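Local coordinates for extracellular solute-binding protein, family 5 (Chelativorans sp., PDB 6WM6) that binds EDTA and related aminopolycarboxylates in the periplasm, probably to deliver them to an ABC transporter, at residues 349-352 with 356-359. Residues are numbered along the deposited sequence; the frame is centred on the assembly and turned at random.
Sequences PHMG and FLPN. With EDO (1,2-ethanediol), chain E.
Met351 reaches an extended thioether chain across to residues 356-359 and ends on a main-chain carbonyl: its CE lies 3.4 Å from Phe356 O. CG stands anti to the backbone N (chi1 -176°), and the two following torsions are also near 180°, which carries the methyl clear of its own backbone to the backbone of Phe356. Along the way SD comes to 3.9 Å from CD2 of Leu357, the two side chains meeting at a slant, while CG passes 4.2 Å from CD of Pro358, the two side chains crossing at about a right angle. Apolar atoms thus line this rod from the Leu357 and Pro358 sides.

Pro358 points its CB toward 349-352 and meets that segment through CG and CD. Its CG approaches His350 O at 3.5 Å and Pro349 CB at 4.2 Å, so the same ring carbon meets a carbonyl oxygen and a second proline. The contact consists of such van der Waals encounters, and the two segments together bury 208 Å². Beyond it, Leu357 turns its other methyl, CD1, to a bound 1,2-ethanediol, 3.6 Å from C1, and Asn359 ND2 gives a weak, bent hydrogen bond to O1 of that molecule (131° at the hydrogen). The diol probably comes from the crystallisation liquor.

This is plain packing within one loop of a family 5 solute-binding protein, the long connection between helices 333-340 and 366-369. Backbone bonds tie Met351 to Ile527 of strand 524-537 and Gly352 to Arg367. Trp306 of strand 305-311 touches both Met351 and Leu357, Gln529 packs on both prolines, and the Phe356 ring packs instead on Ala508 and Leu511, so the loop bridges the antiparallel-paired strands 305-311 and 524-537 and helix 504-521.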
ATOM      1  N   PRO A 349       8.303   8.357  14.127  1.00 16.96           N
ATOM      2  CA  PRO A 349       7.280   7.995  15.106  1.00 17.36           C
ATOM      3  C   PRO A 349       7.146   6.492  15.321  1.00 16.56           C
ATOM      4  O   PRO A 349       7.177   5.702  14.370  1.00 18.25           O
ATOM      5  CB  PRO A 349       5.987   8.568  14.479  1.00 22.97           C
ATOM      6  CG  PRO A 349       6.247   8.559  13.018  1.00 21.48           C
ATOM      7  CD  PRO A 349       7.731   8.830  12.847  1.00 18.96           C
ATOM      8  N   HIS A 350       6.969   6.114  16.571  1.00 18.08           N
ATOM      9  CA  HIS A 350       6.421   4.797  16.888  1.00 16.79           C
ATOM     10  C   HIS A 350       5.013   4.687  16.307  1.00 19.05           C
ATOM     11  O   HIS A 350       4.280   5.674  16.183  1.00 20.43           O
ATOM     12  CB  HIS A 350       6.288   4.633  18.399  1.00 19.59           C
ATOM     13  CG  HIS A 350       7.580   4.469  19.126  1.00 18.17           C
ATOM     14  ND1 HIS A 350       8.361   3.337  19.010  1.00 19.73           N
ATOM     15  CD2 HIS A 350       8.210   5.282  20.013  1.00 20.28           C
ATOM     16  CE1 HIS A 350       9.428   3.467  19.789  1.00 19.32           C
ATOM     17  NE2 HIS A 350       9.367   4.646  20.395  1.00 20.63           N
ATOM     18  N   MET A 351       4.611   3.466  15.972  1.00 16.81           N
ATOM     19  CA  MET A 351       3.229   3.183  15.620  1.00 16.71           C
ATOM     20  C   MET A 351       2.670   2.206  16.644  1.00 17.72           C
ATOM     21  O   MET A 351       3.120   1.047  16.717  1.00 18.21           O
ATOM     22  CB  MET A 351       3.099   2.633  14.217  1.00 17.07           C
ATOM     23  CG  MET A 351       1.643   2.440  13.820  1.00 18.10           C
ATOM     24  SD  MET A 351       1.544   2.154  12.042  1.00 18.75           S
ATOM     25  CE  MET A 351      -0.121   1.472  11.929  1.00 16.76           C
ATOM     26  N   GLY A 352       1.728   2.672  17.455  1.00 16.54           N
ATOM     27  CA  GLY A 352       1.170   1.863  18.517  1.00 16.99           C
ATOM     28  C   GLY A 352      -0.273   1.461  18.314  1.00 16.02           C
ATOM     29  O   GLY A 352      -0.973   1.145  19.260  1.00 17.55           O
ATOM     30  N   PHE A 356      -4.596   2.525  12.585  1.00 14.95           N
ATOM     31  CA  PHE A 356      -4.383   3.917  12.218  1.00 14.39           C
ATOM     32  C   PHE A 356      -2.892   4.217  12.216  1.00 15.71           C
ATOM     33  O   PHE A 356      -2.171   3.840  13.143  1.00 15.02           O
ATOM     34  CB  PHE A 356      -5.012   4.852  13.268  1.00 15.43           C
ATOM     35  CG  PHE A 356      -6.471   4.589  13.538  1.00 14.39           C
ATOM     36  CD1 PHE A 356      -7.452   5.040  12.658  1.00 15.65           C
ATOM     37  CD2 PHE A 356      -6.864   3.930  14.679  1.00 15.94           C
ATOM     38  CE1 PHE A 356      -8.797   4.828  12.936  1.00 16.50           C
ATOM     39  CE2 PHE A 356      -8.209   3.709  14.952  1.00 18.50           C
ATOM     40  CZ  PHE A 356      -9.168   4.164  14.079  1.00 16.97           C
ATOM     41  N   LEU A 357      -2.441   4.938  11.190  1.00 15.46           N
ATOM     42  CA  LEU A 357      -1.104   5.521  11.214  1.00 14.92           C
ATOM     43  C   LEU A 357      -1.076   6.655  12.233  1.00 15.35           C
ATOM     44  O   LEU A 357      -2.127   7.215  12.587  1.00 16.19           O
ATOM     45  CB  LEU A 357      -0.747   6.068   9.840  1.00 15.15           C
ATOM     46  CG  LEU A 357      -0.670   5.051   8.695  1.00 15.91           C
ATOM     47  CD1 LEU A 357      -0.538   5.819   7.361  1.00 18.25           C
ATOM     48  CD2 LEU A 357       0.472   4.089   8.856  1.00 17.67           C
ATOM     49  N   PRO A 358       0.118   7.061  12.678  1.00 15.90           N
ATOM     50  CA  PRO A 358       0.197   8.111  13.711  1.00 16.88           C
ATOM     51  C   PRO A 358      -0.451   9.422  13.319  1.00 17.14           C
ATOM     52  O   PRO A 358      -0.834  10.189  14.226  1.00 19.12           O
ATOM     53  CB  PRO A 358       1.713   8.266  13.929  1.00 18.04           C
ATOM     54  CG  PRO A 358       2.235   6.873  13.673  1.00 18.81           C
ATOM     55  CD  PRO A 358       1.417   6.378  12.484  1.00 17.49           C
ATOM     56  N   ASN A 359      -0.596   9.715  12.033  1.00 16.87           N
ATOM     57  CA  ASN A 359      -1.209  10.963  11.600  1.00 16.97           C
ATOM     58  C   ASN A 359      -2.699  10.855  11.279  1.00 19.21           C
ATOM     59  O   ASN A 359      -3.312  11.860  10.905  1.00 22.77           O
ATOM     60  CB  ASN A 359      -0.475  11.540  10.385  1.00 19.81           C
ATOM     61  CG  ASN A 359      -0.570  10.658   9.177  1.00 22.68           C
ATOM     62  OD1 ASN A 359      -0.290   9.463   9.247  1.00 21.34           O
ATOM     63  ND2 ASN A 359      -0.946  11.243   8.037  1.00 28.56           N
TER
HETATM   64  C1  EDO E 604       0.171   8.805   5.525  1.00 28.04           C
HETATM   65  O1  EDO E 604       0.683  10.141   5.521  1.00 34.60           O
HETATM   66  C2  EDO E 604       1.171   7.915   4.788  1.00 26.04           C
HETATM   67  O2  EDO E 604       1.678   8.707   3.705  1.00 25.92           O